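Resiniferatoxin-binding, phosphotriesterase-related protein (PDB 3K2G) is probably a metal-dependent hydrolase of the phosphotriesterase family that holds two zinc ions per subunit in a TIM barrel and may cleave phosphodiesters. Local coordinates at residues K77-L82 with V305-M310; W44-Q49 with R70-V75; H36-C41 with D83-A88; P106-I111 with G134-S139. All coordinates share one frame; numbering follows the deposited sequence.

Overall arrangement
All four contacts belong to one TIM barrel, and each has a segment that reaches the bound dithiol ligand DTV, yet their chemistry varies. Interactions 1 and 4 are largely buried. Interaction 1 depends on backbone carbonyls gripping a lysine, whereas interaction 4 combines a single backbone bridge with packing on a zinc-binding tyrosine. Interactions 2 and 3 are only partly buried: the former links two loops through tryptophan and asparagine bonds, and the latter sets a helix start against the residues leading into strand 39-40 by van der Waals contact. Interactions 1 and 3 share the two-stranded sheet of 39-40 and 81-82. Interaction 2 touches interaction 4 where Trp-44 packs on Leu-137 and Tyr-136.

Interaction 1. Residues K77-L82 with V305-M310; sequences KHNIAL and VFVKMM. With DTV ((2S,3S)-1,4-dimercaptobutane-2,3-diol), chain K.
The side chains of Lys-308 and His-78 cross at about a right angle, in a contact that ties the loop after barrel strand 299-301 of the TIM barrel to the segment 77-82. Lys-308 CD lies over one face of the imidazole, offset toward the rim and 3.9 Å from the centroid of the His-78 ring, a CH-pi contact. Beyond it the chain bends at chi4 (69°), which turns NZ away from the extended line of the side chain. The amine then donates to two backbone carbonyls: Lys-308 NZ is 2.6 Å from His-78 O and 2.7 Å from Ala-81 O. Two short bonds thus grip a buried ammonium, while Asp-83 adds a weak, long ion pair that probably favours the charged form.

Asn-79 supplies the second anchor, reading the loop with both backbone and side chain. Its carbonyl O accepts from Lys-308 N at 3.0 Å. Its CG stands anti to the backbone N (chi1 -176°), and the amide OD1 receives Met-309 N at 2.8 Å, nearly along the C=O axis. Met-309, a selenomethionine, also passes its CG close to OD1, and the other amide atom, ND2, is bonded to Pro-73 O. Val-307 slants across the Asn-79 side chain, and its CB also lies 3.4 Å from the backbone O of Asn-79.

Leu-82 seals the far end by apolar contact, laying CD1 on the backbone of Phe-306 and CD2 on that of Val-307. The Phe-306 side chain starts away from 77-82, and its CE1 comes within 3.4 Å of DTV O2.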
# COMPACT_ATOMS: atom_id res chain seq x y z
N LYS B 77 12.68 38.17 -6.41
CA LYS B 77 12.23 38.92 -7.59
C LYS B 77 13.08 38.65 -8.83
O LYS B 77 12.56 38.57 -9.94
CB LYS B 77 12.23 40.42 -7.30
CG LYS B 77 11.18 40.87 -6.30
CD LYS B 77 11.24 42.38 -6.07
CE LYS B 77 10.18 42.84 -5.09
NZ LYS B 77 10.24 44.31 -4.86
N HIS B 78 14.39 38.51 -8.63
CA HIS B 78 15.32 38.27 -9.73
C HIS B 78 15.10 36.90 -10.39
O HIS B 78 15.40 36.71 -11.57
CB HIS B 78 16.76 38.36 -9.21
CG HIS B 78 17.80 38.04 -10.24
ND1 HIS B 78 17.91 38.73 -11.43
CD2 HIS B 78 18.81 37.14 -10.23
CE1 HIS B 78 18.94 38.26 -12.12
NE2 HIS B 78 19.50 37.29 -11.41
N ASN B 79 14.57 35.97 -9.62
CA ASN B 79 14.33 34.60 -10.06
C ASN B 79 13.11 34.40 -10.97
O ASN B 79 13.16 33.63 -11.92
CB ASN B 79 14.20 33.70 -8.83
CG ASN B 79 14.03 32.23 -9.16
OD1 ASN B 79 14.81 31.66 -9.92
ND2 ASN B 79 13.01 31.61 -8.59
N ILE B 80 12.04 35.12 -10.66
CA ILE B 80 10.78 34.97 -11.39
C ILE B 80 10.62 35.68 -12.74
O ILE B 80 9.63 36.37 -12.98
CB ILE B 80 9.60 35.35 -10.47
CG1 ILE B 80 9.73 36.79 -9.99
CG2 ILE B 80 9.56 34.40 -9.27
CD1 ILE B 80 8.65 37.21 -9.01
N ALA B 81 11.60 35.49 -13.61
CA ALA B 81 11.55 36.05 -14.95
C ALA B 81 12.74 35.59 -15.77
O ALA B 81 13.89 35.82 -15.41
CB ALA B 81 11.51 37.58 -14.89
N LEU B 82 12.45 34.90 -16.87
CA LEU B 82 13.48 34.43 -17.78
C LEU B 82 13.53 35.53 -18.84
O LEU B 82 12.70 35.58 -19.75
CB LEU B 82 13.07 33.08 -18.39
CG LEU B 82 12.99 31.90 -17.41
CD1 LEU B 82 12.42 30.67 -18.11
CD2 LEU B 82 14.38 31.59 -16.88
N VAL B 305 10.91 24.47 -17.24
CA VAL B 305 11.84 25.51 -16.81
C VAL B 305 11.02 26.80 -16.89
O VAL B 305 10.50 27.13 -17.96
CB VAL B 305 13.04 25.62 -17.76
CG1 VAL B 305 13.81 26.90 -17.47
CG2 VAL B 305 13.94 24.40 -17.60
N PHE B 306 10.89 27.52 -15.78
CA PHE B 306 10.11 28.75 -15.79
C PHE B 306 10.66 29.85 -14.89
O PHE B 306 10.02 30.89 -14.74
CB PHE B 306 8.64 28.45 -15.44
CG PHE B 306 8.38 28.24 -13.98
CD1 PHE B 306 7.73 29.23 -13.24
CD2 PHE B 306 8.76 27.07 -13.35
CE1 PHE B 306 7.46 29.04 -11.88
CE2 PHE B 306 8.51 26.87 -11.99
CZ PHE B 306 7.86 27.86 -11.26
N VAL B 307 11.82 29.61 -14.28
CA VAL B 307 12.48 30.60 -13.42
C VAL B 307 13.99 30.45 -13.60
O VAL B 307 14.47 29.36 -13.93
CB VAL B 307 12.13 30.42 -11.92
CG1 VAL B 307 10.66 30.75 -11.67
CG2 VAL B 307 12.44 29.00 -11.48
N LYS B 308 14.73 31.53 -13.38
CA LYS B 308 16.18 31.51 -13.54
C LYS B 308 16.90 30.39 -12.80
O LYS B 308 17.83 29.79 -13.36
CB LYS B 308 16.79 32.85 -13.09
CG LYS B 308 16.45 34.05 -13.97
CD LYS B 308 17.43 35.18 -13.71
CE LYS B 308 17.12 36.42 -14.57
NZ LYS B 308 15.86 37.08 -14.15
N MSE B 309 16.50 30.10 -11.57
CA MSE B 309 17.19 29.08 -10.79
C MSE B 309 17.10 27.67 -11.36
O MSE B 309 17.76 26.77 -10.87
CB MSE B 309 16.74 29.09 -9.32
CG MSE B 309 15.36 28.56 -9.04
SE MSE B 309 14.98 28.72 -7.12
CE MSE B 309 15.97 27.14 -6.45
N MSE B 310 16.31 27.48 -12.41
CA MSE B 310 16.21 26.16 -13.01
C MSE B 310 17.19 26.01 -14.16
O MSE B 310 17.29 24.95 -14.77
CB MSE B 310 14.78 25.90 -13.48
CG MSE B 310 13.78 25.73 -12.33
SE MSE B 310 11.95 25.46 -12.92
CE MSE B 310 12.13 23.63 -13.59
S1 DTV K . 1.19 28.39 -10.57
C1 DTV K . 1.77 29.03 -12.22
C2 DTV K . 3.04 29.87 -12.14
O2 DTV K . 4.07 29.05 -11.61
C3 DTV K . 3.45 30.37 -13.54
O3 DTV K . 3.72 29.27 -14.37
C4 DTV K . 4.70 31.25 -13.50
S4 DTV K . 4.63 32.60 -14.71

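Interaction 2. Residues W44-Q49 with R70-V75; sequences WWNPPQ and RQDPFV. With DTV ((2S,3S)-1,4-dimercaptobutane-2,3-diol), chain K.
The indole of Trp-45 meets Val-75 at its edge: NE1 donates to Val-75 O at 2.9 Å, with the oxygen close to the ring plane. Seen from the carbonyl, the donor stands well above the plane of the peptide. One face of this indole carries Pro-47 CA, and Lys-77 makes a cation-pi contact with the ring. The neighbouring Trp-44 instead turns a face to the ligand, DTV C2 lying 4.0 Å above the plane and over the centre of the Trp-44 ring system. Trp-44 CB packs over one face of the Phe-74 ring, and DTV O2 reaches the edge of that ring, 3.6 Å from Phe-74 CZ. The two aromatic groups are oblique, the five-membered ring of Trp-44 and the phenyl inclined at 33°.

Asn-46 joins the loops more directly. Its backbone N gives a short, straight bond to Phe-74 O (2.6 Å). With CG anti to the backbone N (chi1 179°), its amide extends to Asp-72, where ND2 bonds OD1 at 3.0 Å on the syn side, with a weak second bond to OD2. Water 1 donates to both Asn-46 O and Asp-72 OD2, and the carboxylate also forms a salt bridge with Arg-53.

The result is two aromatic borders of the DTV pocket, Trp-44 by its face and Phe-74 by its edge, carried on hydrogen-bonded loops of the TIM-barrel fold.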
# COMPACT_ATOMS: atom_id res chain seq x y z
N TRP B 44 3.65 36.60 -9.49
CA TRP B 44 3.58 35.47 -8.57
C TRP B 44 4.60 35.59 -7.44
O TRP B 44 4.85 34.63 -6.71
CB TRP B 44 3.78 34.16 -9.33
CG TRP B 44 2.48 33.53 -9.75
CD1 TRP B 44 1.60 32.86 -8.95
CD2 TRP B 44 1.87 33.59 -11.05
NE1 TRP B 44 0.48 32.50 -9.66
CE2 TRP B 44 0.62 32.94 -10.95
CE3 TRP B 44 2.25 34.15 -12.28
CZ2 TRP B 44 -0.24 32.81 -12.05
CZ3 TRP B 44 1.39 34.02 -13.37
CH2 TRP B 44 0.16 33.36 -13.24
N TRP B 45 5.17 36.78 -7.30
CA TRP B 45 6.14 37.04 -6.25
C TRP B 45 5.49 36.76 -4.90
O TRP B 45 4.34 37.14 -4.66
CB TRP B 45 6.62 38.49 -6.32
CG TRP B 45 7.57 38.88 -5.23
CD1 TRP B 45 8.69 38.21 -4.84
CD2 TRP B 45 7.47 40.03 -4.38
NE1 TRP B 45 9.31 38.87 -3.80
CE2 TRP B 45 8.58 39.98 -3.50
CE3 TRP B 45 6.56 41.08 -4.27
CZ2 TRP B 45 8.80 40.97 -2.53
CZ3 TRP B 45 6.78 42.06 -3.30
CH2 TRP B 45 7.89 41.99 -2.44
N ASN B 46 6.22 36.07 -4.02
CA ASN B 46 5.72 35.73 -2.70
C ASN B 46 6.51 36.53 -1.67
O ASN B 46 7.49 36.04 -1.11
CB ASN B 46 5.87 34.23 -2.45
CG ASN B 46 5.39 33.81 -1.07
OD1 ASN B 46 4.31 34.19 -0.63
ND2 ASN B 46 6.19 33.00 -0.38
N PRO B 47 6.10 37.78 -1.42
CA PRO B 47 6.78 38.65 -0.46
C PRO B 47 6.99 37.98 0.89
O PRO B 47 6.05 37.43 1.48
CB PRO B 47 5.86 39.87 -0.38
CG PRO B 47 4.51 39.27 -0.63
CD PRO B 47 4.79 38.35 -1.79
N PRO B 48 8.22 38.01 1.40
CA PRO B 48 8.54 37.40 2.70
C PRO B 48 7.96 38.23 3.84
O PRO B 48 8.43 39.34 4.10
CB PRO B 48 10.06 37.39 2.70
CG PRO B 48 10.39 38.65 1.96
CD PRO B 48 9.43 38.59 0.79
N GLN B 49 6.95 37.70 4.51
CA GLN B 49 6.34 38.42 5.61
C GLN B 49 7.35 38.60 6.75
O GLN B 49 7.43 39.67 7.34
CB GLN B 49 5.09 37.69 6.11
CG GLN B 49 5.27 36.20 6.37
CD GLN B 49 3.98 35.54 6.83
OE1 GLN B 49 3.46 35.85 7.90
NE2 GLN B 49 3.46 34.63 6.01
N ARG B 70 15.36 27.34 -2.77
CA ARG B 70 14.69 26.08 -3.04
C ARG B 70 13.49 25.83 -2.12
O ARG B 70 12.60 25.04 -2.44
CB ARG B 70 15.69 24.90 -2.93
CG ARG B 70 16.76 24.87 -4.04
CD ARG B 70 17.53 23.55 -4.03
NE ARG B 70 18.38 23.38 -2.85
CZ ARG B 70 19.65 23.79 -2.77
NH1 ARG B 70 20.23 24.40 -3.80
NH2 ARG B 70 20.35 23.57 -1.66
N GLN B 71 13.46 26.50 -0.97
CA GLN B 71 12.34 26.31 -0.03
C GLN B 71 11.21 27.31 -0.27
O GLN B 71 10.16 27.23 0.35
CB GLN B 71 12.81 26.45 1.42
CG GLN B 71 14.12 25.74 1.77
CD GLN B 71 14.16 24.31 1.28
OE1 GLN B 71 13.23 23.54 1.51
NE2 GLN B 71 15.24 23.94 0.62
N ASP B 72 11.44 28.26 -1.18
CA ASP B 72 10.46 29.30 -1.50
C ASP B 72 10.95 30.09 -2.72
O ASP B 72 11.38 31.24 -2.61
CB ASP B 72 10.27 30.21 -0.27
CG ASP B 72 9.23 31.30 -0.49
OD1 ASP B 72 8.32 31.12 -1.33
OD2 ASP B 72 9.31 32.34 0.20
N PRO B 73 10.91 29.46 -3.91
CA PRO B 73 11.35 30.03 -5.19
C PRO B 73 10.76 31.41 -5.51
O PRO B 73 11.45 32.27 -6.04
CB PRO B 73 10.90 28.99 -6.22
CG PRO B 73 10.99 27.71 -5.46
CD PRO B 73 10.39 28.09 -4.12
N PHE B 74 9.49 31.60 -5.19
CA PHE B 74 8.82 32.86 -5.48
C PHE B 74 9.14 34.02 -4.56
O PHE B 74 8.52 35.08 -4.67
CB PHE B 74 7.31 32.64 -5.53
CG PHE B 74 6.87 31.76 -6.66
CD1 PHE B 74 7.35 31.95 -7.95
CD2 PHE B 74 5.93 30.76 -6.44
CE1 PHE B 74 6.91 31.16 -9.00
CE2 PHE B 74 5.48 29.96 -7.49
CZ PHE B 74 5.97 30.16 -8.77
N VAL B 75 10.08 33.82 -3.64
CA VAL B 75 10.45 34.89 -2.72
C VAL B 75 11.40 35.88 -3.39
O VAL B 75 11.44 37.05 -3.03
CB VAL B 75 11.16 34.34 -1.46
CG1 VAL B 75 12.56 33.89 -1.81
CG2 VAL B 75 11.21 35.41 -0.38
S1 DTV K . 1.19 28.39 -10.57
C1 DTV K . 1.77 29.03 -12.22
C2 DTV K . 3.04 29.87 -12.14
O2 DTV K . 4.07 29.05 -11.61
C3 DTV K . 3.45 30.37 -13.54
O3 DTV K . 3.72 29.27 -14.37
C4 DTV K . 4.70 31.25 -13.50
S4 DTV K . 4.63 32.60 -14.71
O HOH W 1 8.18 34.59 1.26

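Interaction 3. Residues H36-C41 with D83-A88; sequences HLQNDC and DDLDLA. With ZN (zinc ion), chain I; DTV ((2S,3S)-1,4-dimercaptobutane-2,3-diol), chain K.
Leu-85 CD1 bears on the aliphatic part of Gln-38, 3.8 Å from Gln-38 CG, and van der Waals contact of this kind dominates the meeting of 36-41 with 83-88. Gln-38 bends at chi2 (-70°), folding CD back so that the same methyl touches it as well. The end of the glutamine lies against the backbone of Asp-83 and Asp-84. Nearby, Ala-88 points its methyl group at the backbone of the other segment, with CB 3.6 Å from Leu-37 O.

Hydrogen bonding works inside 83-88, where Asp-84 is the N-cap of helix 85-97. Its OD1 accepts from Leu-87 N at 2.8 Å, the donor approaching from above the carboxylate plane (37° out of it). The backbone O of Asp-84 takes Ala-88 N at 3.0 Å, so both the side chain and the main chain of this aspartate serve the first turn.

The two ends of 36-41 carry metal and covalent bonds. At the start, His-36 NE2 binds zinc at 2.2 Å, and water 2 is a further ligand at 2.0 Å from the zinc. His-34, Glu-177 and Asp-304 complete this site of the binuclear centre, while Thr-107 holds the second imidazole nitrogen of His-36 by a hydrogen bond. At the finish, Cys-41 SG forms a disulfide with DTV S4 (2.0 Å), which tethers the ligand in its pocket.

In the fold, 36-41 thus runs from the metal centre along strand 39-40, antiparallel to strand 81-82. Helix 85-97 begins just beyond that partner strand, and its Leu-85 packs, as does Leu-37 of 36-41, on Ile-121 of helix 115-125.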
# COMPACT_ATOMS: atom_id res chain seq x y z
N HIS B 36 9.78 26.81 -21.00
CA HIS B 36 9.63 28.24 -21.22
C HIS B 36 11.04 28.73 -21.52
O HIS B 36 11.96 28.49 -20.75
CB HIS B 36 9.07 28.92 -19.98
CG HIS B 36 7.70 28.45 -19.62
ND1 HIS B 36 6.57 28.92 -20.25
CD2 HIS B 36 7.29 27.51 -18.74
CE1 HIS B 36 5.51 28.28 -19.77
NE2 HIS B 36 5.92 27.43 -18.86
N LEU B 37 11.19 29.41 -22.66
CA LEU B 37 12.50 29.92 -23.06
C LEU B 37 12.70 31.35 -22.59
O LEU B 37 13.83 31.78 -22.36
CB LEU B 37 12.64 29.82 -24.58
CG LEU B 37 12.42 28.37 -25.05
CD1 LEU B 37 12.65 28.26 -26.54
CD2 LEU B 37 13.37 27.45 -24.29
N GLN B 38 11.59 32.06 -22.45
CA GLN B 38 11.55 33.44 -21.98
C GLN B 38 10.16 33.60 -21.37
O GLN B 38 9.19 33.07 -21.91
CB GLN B 38 11.68 34.42 -23.16
CG GLN B 38 13.03 34.48 -23.84
CD GLN B 38 14.10 35.11 -22.97
OE1 GLN B 38 14.74 34.43 -22.16
NE2 GLN B 38 14.28 36.41 -23.10
N ASN B 39 10.04 34.30 -20.25
CA ASN B 39 8.73 34.50 -19.65
C ASN B 39 8.77 35.56 -18.56
O ASN B 39 9.82 36.13 -18.26
CB ASN B 39 8.20 33.19 -19.06
CG ASN B 39 8.93 32.77 -17.80
OD1 ASN B 39 9.90 33.40 -17.39
ND2 ASN B 39 8.47 31.69 -17.18
N ASP B 40 7.61 35.82 -17.97
CA ASP B 40 7.48 36.81 -16.91
C ASP B 40 6.51 36.31 -15.84
O ASP B 40 5.31 36.22 -16.08
CB ASP B 40 7.01 38.14 -17.50
CG ASP B 40 6.77 39.20 -16.45
OD1 ASP B 40 7.64 39.38 -15.57
OD2 ASP B 40 5.70 39.86 -16.50
N CYS B 41 7.04 36.00 -14.66
CA CYS B 41 6.23 35.49 -13.55
C CYS B 41 6.23 36.42 -12.34
O CYS B 41 5.97 35.99 -11.22
CB CYS B 41 6.76 34.12 -13.11
SG CYS B 41 6.62 32.83 -14.37
N ASP B 83 14.51 36.41 -18.69
CA ASP B 83 14.67 37.56 -19.58
C ASP B 83 16.02 37.72 -20.27
O ASP B 83 16.24 38.73 -20.95
CB ASP B 83 14.37 38.84 -18.81
CG ASP B 83 15.13 38.92 -17.50
OD1 ASP B 83 16.16 38.23 -17.36
OD2 ASP B 83 14.69 39.68 -16.61
N ASP B 84 16.92 36.76 -20.11
CA ASP B 84 18.21 36.87 -20.78
C ASP B 84 18.22 35.94 -21.98
O ASP B 84 18.41 34.73 -21.85
CB ASP B 84 19.37 36.51 -19.85
CG ASP B 84 20.72 36.87 -20.44
OD1 ASP B 84 21.03 36.37 -21.55
OD2 ASP B 84 21.46 37.65 -19.81
N LEU B 85 18.04 36.52 -23.16
CA LEU B 85 17.99 35.76 -24.40
C LEU B 85 19.28 35.01 -24.71
O LEU B 85 19.24 33.88 -25.20
CB LEU B 85 17.61 36.68 -25.55
CG LEU B 85 16.98 36.03 -26.78
CD1 LEU B 85 15.81 35.15 -26.37
CD2 LEU B 85 16.52 37.12 -27.73
N ASP B 86 20.42 35.64 -24.45
CA ASP B 86 21.69 34.99 -24.73
C ASP B 86 21.90 33.76 -23.86
O ASP B 86 22.46 32.76 -24.32
CB ASP B 86 22.84 35.98 -24.54
CG ASP B 86 22.89 37.02 -25.65
OD1 ASP B 86 23.19 36.64 -26.80
OD2 ASP B 86 22.62 38.20 -25.37
N LEU B 87 21.45 33.82 -22.61
CA LEU B 87 21.58 32.69 -21.70
C LEU B 87 20.64 31.57 -22.15
O LEU B 87 21.00 30.38 -22.11
CB LEU B 87 21.23 33.12 -20.26
CG LEU B 87 21.28 32.02 -19.19
CD1 LEU B 87 22.66 31.38 -19.17
CD2 LEU B 87 20.94 32.61 -17.83
N ALA B 88 19.44 31.95 -22.56
CA ALA B 88 18.46 30.99 -23.04
C ALA B 88 19.08 30.21 -24.19
O ALA B 88 19.02 28.98 -24.24
CB ALA B 88 17.20 31.71 -23.52
ZN ZN I . 4.77 25.91 -17.82
S1 DTV K . 1.19 28.39 -10.57
C1 DTV K . 1.77 29.03 -12.22
C2 DTV K . 3.04 29.87 -12.14
O2 DTV K . 4.07 29.05 -11.61
C3 DTV K . 3.45 30.37 -13.54
O3 DTV K . 3.72 29.27 -14.37
C4 DTV K . 4.70 31.25 -13.50
S4 DTV K . 4.63 32.60 -14.71
O HOH W 2 3.84 25.97 -16.09

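Interaction 4. Residues P106-I111 with G134-S139; sequences PTCRGI and GYYLAS. With DTV ((2S,3S)-1,4-dimercaptobutane-2,3-diol), chain K.
Arg-109 and Tyr-135 are joined by a single beta bridge, formed where two loops of the TIM barrel leave strands 102-105 and 128-131 on the catalytic side usual for this fold. Arg-109 N donates to Gly-134 O at 3.1 Å. The chain of 106-111 then makes a type II turn from Cys-108 to Ile-111, closed by Ile-111 N to Cys-108 O at 3.3 Å. Gly-110 takes the positive phi (107°) that such a turn needs at its third position. Past the bridge, Arg-109 O and Tyr-136 N are 3.8 Å apart, and both are buried without a partner.

On one flank the extended Arg-109 chain slants past the Tyr-135 ring, its CD 3.6 Å from Tyr-135 CE1, with the guanidinium and ring planes 52° apart. Water 3 accepts from both Arg-109 NE and Gly-134 N, adding a second polar tie beside the bridge. The charged end goes to Glu-160 in a salt bridge, and the Tyr-135 hydroxyl bonds Glu-156.

On the other flank Tyr-136, its CG anti to the backbone N (chi1 -159°), is held between neighbours. Ile-111 lies crosswise to it, CG2 3.5 Å from Tyr-136 CD2 and CD1 above one face near the rim; Leu-137 CG lies over the centre of the opposite face. Cys-108 SG rests 3.8 Å from Tyr-136 CB, in an oblique sulfur-aromatic contact with the ring. The Tyr-136 phenol binds the zinc ion also held by Glu-177, His-209 and His-238, and Tyr-136 OH is hydrogen-bonded to DTV O3 at 2.7 Å.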
# COMPACT_ATOMS: atom_id res chain seq x y z
N PRO B 106 5.02 26.65 -24.32
CA PRO B 106 3.63 27.00 -24.07
C PRO B 106 3.40 28.36 -23.40
O PRO B 106 2.32 28.60 -22.85
CB PRO B 106 3.15 25.84 -23.21
CG PRO B 106 4.35 25.59 -22.35
CD PRO B 106 5.50 25.66 -23.33
N THR B 107 4.41 29.23 -23.42
CA THR B 107 4.26 30.55 -22.81
C THR B 107 3.17 31.27 -23.60
O THR B 107 3.28 31.45 -24.81
CB THR B 107 5.57 31.37 -22.89
OG1 THR B 107 6.63 30.66 -22.23
CG2 THR B 107 5.40 32.72 -22.20
N CYS B 108 2.10 31.68 -22.92
CA CYS B 108 1.01 32.36 -23.62
C CYS B 108 0.78 33.80 -23.18
O CYS B 108 1.67 34.43 -22.59
CB CYS B 108 -0.29 31.55 -23.48
SG CYS B 108 -0.81 31.17 -21.79
N ARG B 109 -0.41 34.32 -23.48
CA ARG B 109 -0.77 35.69 -23.14
C ARG B 109 -0.84 35.89 -21.64
O ARG B 109 -1.54 35.14 -20.94
CB ARG B 109 -2.12 36.07 -23.76
CG ARG B 109 -2.20 35.92 -25.27
CD ARG B 109 -3.45 36.59 -25.82
NE ARG B 109 -3.62 36.33 -27.24
CZ ARG B 109 -4.21 37.17 -28.08
NH1 ARG B 109 -4.67 38.33 -27.65
NH2 ARG B 109 -4.34 36.84 -29.37
N GLY B 110 -0.14 36.90 -21.15
CA GLY B 110 -0.13 37.18 -19.73
C GLY B 110 1.18 36.81 -19.08
O GLY B 110 1.54 37.37 -18.04
N ILE B 111 1.91 35.87 -19.68
CA ILE B 111 3.19 35.44 -19.12
C ILE B 111 4.43 35.68 -19.99
O ILE B 111 5.48 35.09 -19.74
CB ILE B 111 3.16 33.95 -18.69
CG1 ILE B 111 2.68 33.06 -19.85
CG2 ILE B 111 2.27 33.78 -17.47
CD1 ILE B 111 2.67 31.57 -19.52
N GLY B 134 -3.32 31.36 -26.20
CA GLY B 134 -4.40 31.35 -25.23
C GLY B 134 -4.07 32.13 -23.97
O GLY B 134 -3.04 32.80 -23.89
N TYR B 135 -4.95 32.03 -22.98
CA TYR B 135 -4.77 32.72 -21.71
C TYR B 135 -4.39 31.77 -20.58
O TYR B 135 -4.77 30.60 -20.57
CB TYR B 135 -6.05 33.49 -21.37
CG TYR B 135 -6.29 34.64 -22.32
CD1 TYR B 135 -5.60 35.84 -22.19
CD2 TYR B 135 -7.17 34.50 -23.40
CE1 TYR B 135 -5.77 36.88 -23.10
CE2 TYR B 135 -7.34 35.53 -24.32
CZ TYR B 135 -6.64 36.72 -24.16
OH TYR B 135 -6.81 37.73 -25.08
N TYR B 136 -3.65 32.31 -19.61
CA TYR B 136 -3.18 31.55 -18.47
C TYR B 136 -4.10 31.74 -17.26
O TYR B 136 -5.28 32.06 -17.41
CB TYR B 136 -1.75 31.99 -18.15
CG TYR B 136 -0.96 31.00 -17.34
CD1 TYR B 136 -1.00 29.64 -17.64
CD2 TYR B 136 -0.11 31.43 -16.32
CE1 TYR B 136 -0.23 28.72 -16.94
CE2 TYR B 136 0.68 30.52 -15.62
CZ TYR B 136 0.62 29.17 -15.93
OH TYR B 136 1.41 28.27 -15.27
N LEU B 137 -3.56 31.56 -16.06
CA LEU B 137 -4.34 31.70 -14.84
C LEU B 137 -4.94 33.10 -14.70
O LEU B 137 -4.39 34.08 -15.21
CB LEU B 137 -3.48 31.36 -13.62
CG LEU B 137 -2.96 29.92 -13.57
CD1 LEU B 137 -2.00 29.75 -12.40
CD2 LEU B 137 -4.13 28.95 -13.44
N ALA B 138 -6.07 33.17 -14.02
CA ALA B 138 -6.79 34.42 -13.79
C ALA B 138 -5.91 35.63 -13.45
O ALA B 138 -5.88 36.62 -14.19
CB ALA B 138 -7.84 34.22 -12.70
N SER B 139 -5.20 35.55 -12.33
CA SER B 139 -4.34 36.65 -11.88
C SER B 139 -3.35 37.18 -12.92
O SER B 139 -2.79 38.26 -12.74
CB SER B 139 -3.59 36.24 -10.61
OG SER B 139 -2.93 34.99 -10.78
S1 DTV K . 1.19 28.39 -10.57
C1 DTV K . 1.77 29.03 -12.22
C2 DTV K . 3.04 29.87 -12.14
O2 DTV K . 4.07 29.05 -11.61
C3 DTV K . 3.45 30.37 -13.54
O3 DTV K . 3.72 29.27 -14.37
C4 DTV K . 4.70 31.25 -13.50
S4 DTV K . 4.63 32.60 -14.71
O HOH W 3 -3.74 33.68 -27.74